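Local coordinates for protein alcohol dehydrogenase (Aeropyrum pernix, PDB 1H2B) that probably oxidises alcohols with NAD+ as a zinc-dependent alcohol dehydrogenase, and binds zinc, the dinucleotide and octanoic acid, at residues A106-T111 with S144-I149; M163-D168 with R354-P359; A181-P186 with V255-D260; I215-K220 with H234-R239. One frame throughout, in Å; residues are numbered along the deposited sequence.

Contact 1 of 4, residues A106-T111 with S144-I149; sequences AVTDGT and SHRSVI. With ZN (zinc ion), chain K.
Val107 and Ser144 bring the two backbones to a CA to CA distance of 5.8 Å, and they diverge to 7.1 Å between the CA atoms of Thr108 and Arg146. Segment 106-111 is an irregular loop, while 144-149 makes a 3-10 turn at 145-147 before entering a strand. An ST turn, Ser144 OG accepting from Arg146 N, overlaps the start of the 3-10 turn. Ser147 OG, beside its own backbone N (chi1 -54°), donates to Ala106 O at 2.7 Å and also accepts from a water that takes the N-H of Thr108. Alongside, Val107 CG1 packs on Ser144 CB at 3.8 Å. The loop belongs to the GroES-like domain and leads into the second zinc site, where Asp109 OD1 binds the metal at 2.4 Å with Cys112 and Cys115. The same oxygen accepts from Thr111 N from above the carboxylate plane, an Asx turn. Arg146 reaches over this bend: Gly110, with a positive phi of 76°, places its CA over the centre of one guanidinium face, 3.3 Å from Arg146 CZ. Thr108 OG1 sits at the guanidinium edge, in plane, but at a poor angle for a hydrogen bond to NH1.

Contact 2 of 4, residues M163-D168 with R354-P359; sequences MAPLAD and RAVLIP. With ZN (zinc ion), chain J; OCA (octanoic acid (caprylic acid)), chain H; NAJ (nicotinamide-adenine-dinucleotide (acidic form)), chain I.
Pro165 and Arg354 slide past each other in opposite directions, CB and CG of the proline lying against Arg354 CG, with Pro165 CG 3.3 Å from Arg354 CG. Val356, two residues along strand 354-358, meets the same ring at about a right angle: its CG2 approaches Pro165 CG at 3.6 Å, and its other methyl, CG1, lies 3.9 Å from Ala164 CB. The strand thus presents alternate residues to a type I turn, Met163 to Leu166, that leads into helix 166-181. CG of Arg354 is anti to the backbone N (chi1 -169°), which places it against the proline, and the chain then bends at chi2 and chi3. Beyond the bend the guanidinium lies at the cofactor of this zinc-containing dehydrogenase, where NH1 donates to the phosphate oxygen O1N of the dinucleotide at 2.7 Å with an N-H...O angle of 159°, the acceptor lying in plane at the guanidinium edge. NE forms a salt bridge with Glu80. Asp168, with its CG anti to the backbone N, turns its carboxylate to the first zinc ion, which OD1 binds together with Cys54, His79 and O1 of the octanoic acid. Asp168 OD1 is 4.0 Å from Arg354 NH2, at the guanidinium edge and near its plane, not in contact. The other carboxylate oxygen, Asp168 OD2, lies 2.6 Å from O2 of the octanoic acid.

Contact 3 of 4, residues A181-P186 with V255-D260; sequences ARTLYP and VNVAMD
Leu184 and Val257 form the tightly packed side of a contact in the Rossmann-type coenzyme domain, where the loop between helix 166-181 and strand 189-193 crosses the start of the neighbouring parallel strand 255-260. The backbones stay well apart, their nearest CA atoms, those of Leu184 and Asn256, being 6.9 Å from each other, and the approach is made by side chains. Leu184 reaches across with CD2, which lies 3.8 Å from Val257 CG2; the two side chains cross at about a right angle. The same CD2 touches Asn256 CB, and Val190 of strand 189-193 packs on both Leu184 and Val257. Thr183 adds its OG1 against Val257 CG2, again at about a right angle.

The polar side is held more loosely and largely through water. One water joins Thr183 OG1 to Asn256 O, while a second donates to Thr183 O and accepts from Asn256 ND2 at 2.9 Å. Thr183 OG1 also has Arg280 as a partner, and Asn256 OD1 accepts from Tyr189 N, a bond that helps to fix the amide's rotation. The Tyr185 ring meets this side with its OH, CZ and CE2 near Asn256 ND2. Its ring plane is 86° from the amide plane of Asn256, and the Tyr185 side chain also packs on Glu317 of the third subunit. The one direct hydrogen bond between the segments is weak, running from Asn256 ND2 to Tyr185 OH over 3.0 Å with an N-H...O angle of only 133°.

Contact 4 of 4, residues I215-K220 with H234-R239; sequences IALDVK and HVVDAR. With NAJ (nicotinamide-adenine-dinucleotide (acidic form)), chain I.
Val219 CG1 lies beside the backbone N (chi1 -69°), where it meets Arg239 CG at 3.7 Å. The same Val219 CG1 is 3.6 Å from C6A of the dinucleotide's adenine. Asp218 CG, anti to the backbone N (chi1 -151°), lies beside the adenosine ribose, where OD2 accepts from O2B at 2.6 Å and OD1 from O3B at 2.8 Å. OD2 also accepts from Val219 N, and OD1 from Val195 N, so both oxygens are gripped. As in other NAD-dependent Rossmann folds, an acidic residue at the end of the second strand binds the 2'- and 3'-hydroxyls, consistent with a preference for NAD over NADP. Strands 215-218 and 234-237, the ends of a beta-alpha-beta unit through helix 221-229, run parallel, with axes 4.6 Å apart. Four backbone bonds join them: Ala216 N to His234 O, Val236 N to Ala216 O, Asp218 N to Val236 O and Ala238 N to Asp218 O. On one face Leu217 and Val236 lie side by side, Leu217 CD1 3.8 Å from Val236 CB. Past the strand end, Ala238 CB approaches adenine N1A at 3.7 Å. Arg239 grips Asp237 side-on, NH2 meeting the syn lone pair of OD2 at 2.6 Å.

In the fold
Contact 1 closes before the other three open, and contact 2 spans the chain from helix 166-181 to the C-terminal strand 354-358, enclosing contact 3, which in turn encloses contact 4. Contacts 1 and 2, with centres about 20 Å apart, reach the same mixed seven-stranded sheet. Contacts 3 and 4 share the six-stranded parallel sheet, their centres about 17 Å apart, and touch where Val255 CG1 meets Ile215 CD1 at 4.3 Å. Contacts 2 and 4, about 25 Å apart between centres, both touch the dinucleotide, one at a phosphate and the other at the adenosine. The cofactor therefore bridges the zinc-bearing part and the Rossmann-type part.

Contact 1 of 4, residues A106-T111 with S144-I149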
# COMPACT_ATOMS: atom_id res chain seq x y z
N ALA B 106 23.06 12.04 5.70
CA ALA B 106 22.76 11.93 7.13
C ALA B 106 23.78 11.03 7.81
O ALA B 106 24.20 10.02 7.25
CB ALA B 106 21.38 11.29 7.32
N VAL B 107 24.22 11.43 8.99
CA VAL B 107 25.06 10.61 9.82
C VAL B 107 24.17 10.15 10.98
O VAL B 107 23.71 10.98 11.78
CB VAL B 107 26.29 11.43 10.33
CG1 VAL B 107 26.99 10.65 11.47
CG2 VAL B 107 27.24 11.69 9.19
N THR B 108 23.89 8.85 11.06
CA THR B 108 22.89 8.31 12.00
C THR B 108 23.46 7.20 12.88
O THR B 108 24.43 6.57 12.51
CB THR B 108 21.66 7.75 11.23
OG1 THR B 108 22.10 6.72 10.35
CG2 THR B 108 21.07 8.80 10.28
N ASP B 109 22.82 6.95 14.03
CA ASP B 109 23.26 5.92 15.01
C ASP B 109 22.93 4.45 14.66
O ASP B 109 23.67 3.52 15.04
CB ASP B 109 22.77 6.25 16.44
CG ASP B 109 21.23 6.40 16.56
OD1 ASP B 109 20.47 5.68 15.86
OD2 ASP B 109 20.67 7.20 17.36
N GLY B 110 21.83 4.23 13.94
CA GLY B 110 21.38 2.88 13.66
C GLY B 110 20.70 2.19 14.84
O GLY B 110 20.34 1.01 14.75
N THR B 111 20.50 2.91 15.94
CA THR B 111 19.97 2.28 17.17
C THR B 111 18.54 2.67 17.50
O THR B 111 17.77 1.86 18.04
CB THR B 111 20.90 2.55 18.39
OG1 THR B 111 21.21 3.94 18.46
CG2 THR B 111 22.27 1.87 18.20
N SER B 144 30.14 8.86 8.90
CA SER B 144 29.94 7.53 9.51
C SER B 144 30.00 6.47 8.41
O SER B 144 29.57 6.68 7.28
CB SER B 144 28.58 7.44 10.17
OG SER B 144 28.27 6.07 10.50
N HIS B 145 30.53 5.29 8.75
CA HIS B 145 30.54 4.20 7.78
C HIS B 145 29.10 3.86 7.36
O HIS B 145 28.91 3.38 6.24
CB HIS B 145 31.23 2.92 8.36
CG HIS B 145 30.40 2.22 9.38
ND1 HIS B 145 30.44 2.53 10.72
CD2 HIS B 145 29.48 1.22 9.26
CE1 HIS B 145 29.58 1.77 11.38
NE2 HIS B 145 29.00 0.96 10.52
N ARG B 146 28.13 4.17 8.22
CA ARG B 146 26.71 3.91 7.90
C ARG B 146 26.23 4.80 6.74
O ARG B 146 25.20 4.50 6.13
CB ARG B 146 25.79 4.12 9.10
CG ARG B 146 25.96 3.01 10.13
CD ARG B 146 24.97 3.14 11.27
NE ARG B 146 23.80 2.32 10.95
CZ ARG B 146 22.62 2.80 10.58
NH1 ARG B 146 22.41 4.10 10.51
NH2 ARG B 146 21.64 1.96 10.31
N SER B 147 26.97 5.86 6.42
CA SER B 147 26.56 6.78 5.36
C SER B 147 27.23 6.43 4.05
O SER B 147 26.97 7.05 3.03
CB SER B 147 26.98 8.23 5.74
OG SER B 147 26.48 8.58 7.02
N VAL B 148 28.17 5.47 4.08
CA VAL B 148 28.96 5.19 2.90
C VAL B 148 28.34 4.13 1.98
O VAL B 148 27.91 3.07 2.44
CB VAL B 148 30.37 4.67 3.33
CG1 VAL B 148 31.22 4.24 2.13
CG2 VAL B 148 31.09 5.77 4.05
N ILE B 149 28.36 4.43 0.69
CA ILE B 149 28.07 3.42 -0.34
C ILE B 149 29.30 3.33 -1.23
O ILE B 149 29.74 4.31 -1.82
CB ILE B 149 26.83 3.79 -1.15
CG1 ILE B 149 25.62 3.59 -0.26
CG2 ILE B 149 26.75 2.87 -2.41
CD1 ILE B 149 24.36 4.03 -0.96
ZN ZN K . 18.72 6.58 14.57
O HOH W 1 24.91 7.18 8.90

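Contact 2 of 4, residues M163-D168 with R354-P359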
# COMPACT_ATOMS: atom_id res chain seq x y z
N MET B 163 28.70 11.68 -10.52
CA MET B 163 27.73 11.06 -9.63
C MET B 163 27.47 11.88 -8.37
O MET B 163 26.58 11.51 -7.60
CB MET B 163 28.22 9.67 -9.23
CG MET B 163 28.19 8.69 -10.45
SD MET B 163 28.66 6.99 -9.95
CE MET B 163 27.11 6.38 -9.20
N ALA B 164 28.25 12.92 -8.12
CA ALA B 164 28.14 13.62 -6.85
C ALA B 164 26.69 14.04 -6.54
O ALA B 164 26.21 13.84 -5.42
CB ALA B 164 29.05 14.88 -6.77
N PRO B 165 25.99 14.65 -7.52
CA PRO B 165 24.64 15.12 -7.19
C PRO B 165 23.67 14.04 -6.82
O PRO B 165 22.64 14.41 -6.23
CB PRO B 165 24.21 15.85 -8.48
CG PRO B 165 25.55 16.36 -8.98
CD PRO B 165 26.39 15.09 -8.88
N LEU B 166 23.96 12.77 -7.10
CA LEU B 166 23.03 11.70 -6.68
C LEU B 166 22.89 11.67 -5.15
O LEU B 166 21.85 11.21 -4.61
CB LEU B 166 23.51 10.30 -7.19
CG LEU B 166 23.67 10.26 -8.71
CD1 LEU B 166 24.22 8.88 -9.00
CD2 LEU B 166 22.30 10.41 -9.44
N ALA B 167 23.91 12.17 -4.43
CA ALA B 167 23.95 12.09 -2.96
C ALA B 167 22.94 12.98 -2.26
O ALA B 167 22.61 12.74 -1.11
CB ALA B 167 25.35 12.45 -2.46
N ASP B 168 22.39 13.97 -2.97
CA ASP B 168 21.38 14.82 -2.34
C ASP B 168 20.29 15.21 -3.36
O ASP B 168 19.12 14.87 -3.19
CB ASP B 168 22.05 16.07 -1.79
CG ASP B 168 21.11 16.93 -1.02
OD1 ASP B 168 20.90 18.08 -1.49
OD2 ASP B 168 20.53 16.54 0.02
N ARG B 354 23.40 20.87 -12.35
CA ARG B 354 24.01 20.92 -11.03
C ARG B 354 25.46 21.30 -11.13
O ARG B 354 26.21 20.66 -11.84
CB ARG B 354 23.89 19.52 -10.43
CG ARG B 354 24.23 19.42 -8.96
CD ARG B 354 23.47 20.37 -8.12
NE ARG B 354 22.99 19.82 -6.87
CZ ARG B 354 21.93 20.32 -6.23
NH1 ARG B 354 21.23 21.33 -6.76
NH2 ARG B 354 21.58 19.79 -5.07
N ALA B 355 25.85 22.29 -10.33
CA ALA B 355 27.25 22.64 -10.21
C ALA B 355 27.91 21.69 -9.22
O ALA B 355 27.34 21.39 -8.16
CB ALA B 355 27.38 24.07 -9.78
N VAL B 356 29.12 21.23 -9.55
CA VAL B 356 29.87 20.30 -8.65
C VAL B 356 31.28 20.89 -8.54
O VAL B 356 31.86 21.27 -9.57
CB VAL B 356 29.93 18.92 -9.25
CG1 VAL B 356 30.76 17.99 -8.40
CG2 VAL B 356 28.51 18.32 -9.36
N LEU B 357 31.78 21.01 -7.31
CA LEU B 357 33.13 21.55 -7.01
C LEU B 357 34.13 20.44 -6.83
O LEU B 357 33.83 19.43 -6.21
CB LEU B 357 33.14 22.46 -5.78
CG LEU B 357 32.03 23.52 -5.82
CD1 LEU B 357 32.16 24.37 -4.56
CD2 LEU B 357 32.01 24.38 -7.11
N ILE B 358 35.33 20.65 -7.38
CA ILE B 358 36.39 19.66 -7.28
C ILE B 358 37.62 20.31 -6.70
O ILE B 358 37.78 21.53 -6.78
CB ILE B 358 36.69 19.03 -8.69
CG1 ILE B 358 37.18 20.09 -9.70
CG2 ILE B 358 35.49 18.24 -9.23
CD1 ILE B 358 37.65 19.48 -11.07
N PRO B 359 38.49 19.51 -6.09
CA PRO B 359 39.80 20.02 -5.66
C PRO B 359 40.65 20.44 -6.87
O PRO B 359 40.50 19.87 -7.98
CB PRO B 359 40.41 18.82 -4.95
CG PRO B 359 39.73 17.61 -5.56
CD PRO B 359 38.29 18.09 -5.71
OXT PRO B 359 41.46 21.38 -6.74
ZN ZN J . 20.68 19.97 -0.72
C1 OCA H . 18.99 19.39 1.59
C2 OCA H . 17.98 19.85 2.65
C3 OCA H . 17.91 18.85 3.82
C4 OCA H . 17.24 19.38 5.08
C5 OCA H . 17.41 18.36 6.20
C6 OCA H . 16.57 18.73 7.42
C7 OCA H . 16.61 17.69 8.53
C8 OCA H . 15.75 18.16 9.69
O1 OCA H . 19.32 20.16 0.65
O2 OCA H . 19.47 18.23 1.64
PA NAJ I . 17.89 24.98 -8.44
O1A NAJ I . 18.20 26.43 -8.18
O2A NAJ I . 18.93 24.12 -9.18
O5B NAJ I . 16.60 24.80 -9.35
C5B NAJ I . 15.43 25.61 -9.20
C4B NAJ I . 14.77 25.58 -10.57
O4B NAJ I . 13.48 26.21 -10.43
C3B NAJ I . 15.57 26.30 -11.65
O3B NAJ I . 15.70 25.50 -12.84
C2B NAJ I . 14.68 27.53 -11.84
O2B NAJ I . 14.81 28.15 -13.12
C1B NAJ I . 13.26 27.00 -11.59
N9A NAJ I . 12.27 28.02 -11.26
C8A NAJ I . 12.41 29.22 -10.56
N7A NAJ I . 11.19 29.83 -10.46
C5A NAJ I . 10.28 29.03 -11.10
C6A NAJ I . 8.93 29.12 -11.32
N6A NAJ I . 8.20 30.18 -10.93
N1A NAJ I . 8.30 28.09 -11.95
C2A NAJ I . 8.99 26.98 -12.44
N3A NAJ I . 10.32 26.91 -12.23
C4A NAJ I . 10.95 27.92 -11.58
O3 NAJ I . 17.52 24.35 -7.03
PN NAJ I . 17.78 22.85 -6.49
O1N NAJ I . 19.10 22.76 -5.88
O2N NAJ I . 17.38 21.88 -7.52
O5D NAJ I . 16.76 22.86 -5.24
C5D NAJ I . 15.37 22.92 -5.53
C4D NAJ I . 14.61 23.20 -4.24
O4D NAJ I . 14.64 22.00 -3.44
C3D NAJ I . 15.24 24.28 -3.36
O3D NAJ I . 14.19 24.89 -2.59
C2D NAJ I . 16.15 23.47 -2.43
O2D NAJ I . 16.50 24.11 -1.23
C1D NAJ I . 15.21 22.28 -2.19
N1N NAJ I . 15.78 21.04 -1.63
C2N NAJ I . 14.92 20.25 -0.93
C3N NAJ I . 15.35 19.04 -0.43
C7N NAJ I . 14.42 18.21 0.39
O7N NAJ I . 14.96 17.09 0.90
N7N NAJ I . 13.12 18.45 0.57
C4N NAJ I . 16.69 18.56 -0.65
C5N NAJ I . 17.47 19.35 -1.54
C6N NAJ I . 17.03 20.58 -1.98

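Contact 3 of 4, residues A181-P186 with V255-D260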
# COMPACT_ATOMS: atom_id res chain seq x y z
N ALA B 181 4.90 7.82 -7.93
CA ALA B 181 4.62 6.64 -8.74
C ALA B 181 3.43 5.87 -8.17
O ALA B 181 2.67 5.22 -8.93
CB ALA B 181 5.77 5.78 -8.81
N ARG B 182 3.20 6.02 -6.87
CA ARG B 182 2.16 5.22 -6.19
C ARG B 182 0.75 5.43 -6.76
O ARG B 182 -0.16 4.56 -6.59
CB ARG B 182 2.16 5.56 -4.69
CG ARG B 182 3.34 4.93 -3.99
CD ARG B 182 3.76 5.68 -2.73
NE ARG B 182 2.64 5.86 -1.80
CZ ARG B 182 2.60 6.79 -0.84
NH1 ARG B 182 3.63 7.66 -0.72
NH2 ARG B 182 1.52 6.86 -0.02
N THR B 183 0.51 6.57 -7.39
CA THR B 183 -0.79 6.86 -7.96
C THR B 183 -0.74 7.26 -9.45
O THR B 183 -1.68 7.87 -9.98
CB THR B 183 -1.52 7.96 -7.20
OG1 THR B 183 -0.72 9.17 -7.16
CG2 THR B 183 -1.76 7.57 -5.73
N LEU B 184 0.37 6.99 -10.10
CA LEU B 184 0.49 7.34 -11.52
C LEU B 184 0.17 6.04 -12.28
O LEU B 184 0.22 4.96 -11.70
CB LEU B 184 1.90 7.91 -11.84
CG LEU B 184 1.99 9.35 -11.32
CD1 LEU B 184 3.46 9.83 -11.48
CD2 LEU B 184 1.03 10.37 -12.00
N TYR B 185 -0.28 6.20 -13.50
CA TYR B 185 -0.72 5.05 -14.31
C TYR B 185 -0.66 5.55 -15.74
O TYR B 185 -0.54 6.76 -15.95
CB TYR B 185 -2.14 4.68 -13.91
CG TYR B 185 -3.12 5.83 -13.96
CD1 TYR B 185 -3.72 6.22 -15.14
CD2 TYR B 185 -3.46 6.52 -12.78
CE1 TYR B 185 -4.63 7.29 -15.18
CE2 TYR B 185 -4.35 7.56 -12.81
CZ TYR B 185 -4.94 7.94 -14.01
OH TYR B 185 -5.83 8.99 -14.06
N PRO B 186 -0.74 4.68 -16.77
CA PRO B 186 -0.73 5.17 -18.15
C PRO B 186 -1.88 6.12 -18.48
O PRO B 186 -3.05 5.78 -18.25
CB PRO B 186 -0.83 3.88 -19.01
CG PRO B 186 -0.33 2.76 -18.06
CD PRO B 186 -0.83 3.21 -16.69
N VAL B 255 -3.53 17.77 -13.23
CA VAL B 255 -2.59 16.66 -13.13
C VAL B 255 -2.87 15.76 -11.95
O VAL B 255 -3.37 16.17 -10.91
CB VAL B 255 -1.13 17.16 -13.08
CG1 VAL B 255 -0.80 18.01 -14.33
CG2 VAL B 255 -0.86 17.99 -11.82
N ASN B 256 -2.52 14.50 -12.14
CA ASN B 256 -2.64 13.52 -11.07
C ASN B 256 -1.62 13.76 -9.96
O ASN B 256 -1.89 13.51 -8.76
CB ASN B 256 -2.45 12.13 -11.66
CG ASN B 256 -3.47 11.83 -12.74
OD1 ASN B 256 -3.40 12.30 -13.86
ND2 ASN B 256 -4.48 11.06 -12.35
N VAL B 257 -0.42 14.20 -10.34
CA VAL B 257 0.63 14.52 -9.35
C VAL B 257 1.35 15.78 -9.85
O VAL B 257 1.61 15.90 -11.04
CB VAL B 257 1.68 13.43 -9.24
CG1 VAL B 257 2.82 13.87 -8.30
CG2 VAL B 257 1.08 12.12 -8.67
N ALA B 258 1.55 16.74 -8.94
CA ALA B 258 2.47 17.85 -9.22
C ALA B 258 3.61 17.76 -8.24
O ALA B 258 3.41 17.32 -7.11
CB ALA B 258 1.77 19.19 -9.06
N MET B 259 4.82 18.15 -8.67
CA MET B 259 6.01 18.02 -7.84
C MET B 259 6.70 19.36 -7.84
O MET B 259 7.11 19.82 -8.89
CB MET B 259 6.94 16.93 -8.43
CG MET B 259 6.21 15.56 -8.58
SD MET B 259 7.36 14.32 -9.09
CE MET B 259 8.20 13.97 -7.55
N ASP B 260 6.79 20.01 -6.67
CA ASP B 260 7.42 21.34 -6.64
C ASP B 260 8.88 21.18 -6.25
O ASP B 260 9.17 20.88 -5.07
CB ASP B 260 6.69 22.20 -5.60
CG ASP B 260 7.22 23.61 -5.58
OD1 ASP B 260 8.30 23.84 -6.15
OD2 ASP B 260 6.59 24.53 -5.02
O HOH W 2 -2.67 11.12 -7.73
O HOH W 3 -4.09 9.71 -9.79

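Contact 4 of 4, residues I215-K220 with H234-R239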
# COMPACT_ATOMS: atom_id res chain seq x y z
N ILE B 215 4.87 16.61 -17.78
CA ILE B 215 4.82 18.03 -18.19
C ILE B 215 5.86 18.77 -17.30
O ILE B 215 5.72 18.76 -16.05
CB ILE B 215 3.43 18.64 -17.94
CG1 ILE B 215 2.32 17.83 -18.69
CG2 ILE B 215 3.41 20.14 -18.36
CD1 ILE B 215 0.91 18.19 -18.25
N ALA B 216 6.89 19.36 -17.90
CA ALA B 216 7.95 20.01 -17.07
C ALA B 216 7.76 21.52 -17.17
O ALA B 216 7.56 22.06 -18.30
CB ALA B 216 9.34 19.64 -17.55
N LEU B 217 7.86 22.20 -16.02
CA LEU B 217 7.72 23.67 -15.97
C LEU B 217 9.01 24.31 -15.53
O LEU B 217 9.69 23.83 -14.62
CB LEU B 217 6.66 24.03 -14.91
CG LEU B 217 5.22 24.03 -15.46
CD1 LEU B 217 4.79 22.66 -15.92
CD2 LEU B 217 4.23 24.51 -14.39
N ASP B 218 9.36 25.41 -16.20
CA ASP B 218 10.47 26.25 -15.72
C ASP B 218 10.27 27.61 -16.29
O ASP B 218 9.28 27.87 -16.94
CB ASP B 218 11.83 25.65 -16.12
CG ASP B 218 12.92 26.01 -15.15
OD1 ASP B 218 13.38 25.15 -14.36
OD2 ASP B 218 13.35 27.20 -15.06
N VAL B 219 11.23 28.50 -16.03
CA VAL B 219 11.12 29.90 -16.44
C VAL B 219 12.29 30.36 -17.28
O VAL B 219 12.42 31.57 -17.55
CB VAL B 219 10.99 30.79 -15.20
CG1 VAL B 219 9.60 30.54 -14.52
CG2 VAL B 219 12.19 30.58 -14.20
N LYS B 220 13.15 29.43 -17.67
CA LYS B 220 14.31 29.76 -18.51
C LYS B 220 14.29 28.85 -19.69
O LYS B 220 14.17 27.62 -19.55
CB LYS B 220 15.60 29.48 -17.73
CG LYS B 220 15.73 30.31 -16.44
CD LYS B 220 16.82 31.37 -16.60
CE LYS B 220 16.43 32.74 -16.02
NZ LYS B 220 15.99 32.71 -14.60
N HIS B 234 5.87 17.30 -22.58
CA HIS B 234 5.44 18.66 -22.84
C HIS B 234 6.25 19.53 -21.91
O HIS B 234 6.60 19.12 -20.79
CB HIS B 234 3.95 18.88 -22.53
CG HIS B 234 3.03 18.08 -23.37
ND1 HIS B 234 2.69 18.42 -24.66
CD2 HIS B 234 2.38 16.91 -23.11
CE1 HIS B 234 1.90 17.50 -25.17
NE2 HIS B 234 1.68 16.58 -24.24
N VAL B 235 6.59 20.73 -22.38
CA VAL B 235 7.19 21.71 -21.46
C VAL B 235 6.37 22.96 -21.45
O VAL B 235 5.73 23.32 -22.45
CB VAL B 235 8.67 22.01 -21.79
CG1 VAL B 235 9.48 20.72 -21.75
CG2 VAL B 235 8.83 22.72 -23.16
N VAL B 236 6.44 23.67 -20.32
CA VAL B 236 5.63 24.85 -20.12
C VAL B 236 6.48 25.95 -19.48
O VAL B 236 7.18 25.73 -18.47
CB VAL B 236 4.44 24.52 -19.18
CG1 VAL B 236 3.81 25.83 -18.58
CG2 VAL B 236 3.44 23.65 -19.87
N ASP B 237 6.45 27.15 -20.10
CA ASP B 237 7.13 28.31 -19.53
C ASP B 237 6.21 28.93 -18.50
O ASP B 237 5.13 29.44 -18.82
CB ASP B 237 7.33 29.31 -20.67
CG ASP B 237 8.09 30.54 -20.24
OD1 ASP B 237 8.18 30.85 -19.03
OD2 ASP B 237 8.61 31.28 -21.11
N ALA B 238 6.60 28.79 -17.23
CA ALA B 238 5.74 29.20 -16.13
C ALA B 238 5.79 30.68 -15.86
O ALA B 238 5.18 31.15 -14.89
CB ALA B 238 6.10 28.41 -14.87
N ARG B 239 6.44 31.47 -16.74
CA ARG B 239 6.32 32.92 -16.58
C ARG B 239 4.96 33.30 -17.19
O ARG B 239 4.48 34.43 -17.05
CB ARG B 239 7.45 33.63 -17.33
CG ARG B 239 8.88 33.29 -16.95
CD ARG B 239 9.95 33.82 -17.93
NE ARG B 239 9.70 33.41 -19.32
CZ ARG B 239 9.79 34.21 -20.42
NH1 ARG B 239 10.19 35.48 -20.34
NH2 ARG B 239 9.50 33.71 -21.62
PA NAJ I . 17.89 24.98 -8.44
O1A NAJ I . 18.20 26.43 -8.18
O2A NAJ I . 18.93 24.12 -9.18
O5B NAJ I . 16.60 24.80 -9.35
C5B NAJ I . 15.43 25.61 -9.20
C4B NAJ I . 14.77 25.58 -10.57
O4B NAJ I . 13.48 26.21 -10.43
C3B NAJ I . 15.57 26.30 -11.65
O3B NAJ I . 15.70 25.50 -12.84
C2B NAJ I . 14.68 27.53 -11.84
O2B NAJ I . 14.81 28.15 -13.12
C1B NAJ I . 13.26 27.00 -11.59
N9A NAJ I . 12.27 28.02 -11.26
C8A NAJ I . 12.41 29.22 -10.56
N7A NAJ I . 11.19 29.83 -10.46
C5A NAJ I . 10.28 29.03 -11.10
C6A NAJ I . 8.93 29.12 -11.32
N6A NAJ I . 8.20 30.18 -10.93
N1A NAJ I . 8.30 28.09 -11.95
C2A NAJ I . 8.99 26.98 -12.44
N3A NAJ I . 10.32 26.91 -12.23
C4A NAJ I . 10.95 27.92 -11.58
O3 NAJ I . 17.52 24.35 -7.03
PN NAJ I . 17.78 22.85 -6.49
O1N NAJ I . 19.10 22.76 -5.88
O2N NAJ I . 17.38 21.88 -7.52
O5D NAJ I . 16.76 22.86 -5.24
C5D NAJ I . 15.37 22.92 -5.53
C4D NAJ I . 14.61 23.20 -4.24
O4D NAJ I . 14.64 22.00 -3.44
C3D NAJ I . 15.24 24.28 -3.36
O3D NAJ I . 14.19 24.89 -2.59
C2D NAJ I . 16.15 23.47 -2.43
O2D NAJ I . 16.50 24.11 -1.23
C1D NAJ I . 15.21 22.28 -2.19
N1N NAJ I . 15.78 21.04 -1.63
C2N NAJ I . 14.92 20.25 -0.93
C3N NAJ I . 15.35 19.04 -0.43
C7N NAJ I . 14.42 18.21 0.39
O7N NAJ I . 14.96 17.09 0.90
N7N NAJ I . 13.12 18.45 0.57
C4N NAJ I . 16.69 18.56 -0.65
C5N NAJ I . 17.47 19.35 -1.54
C6N NAJ I . 17.03 20.58 -1.98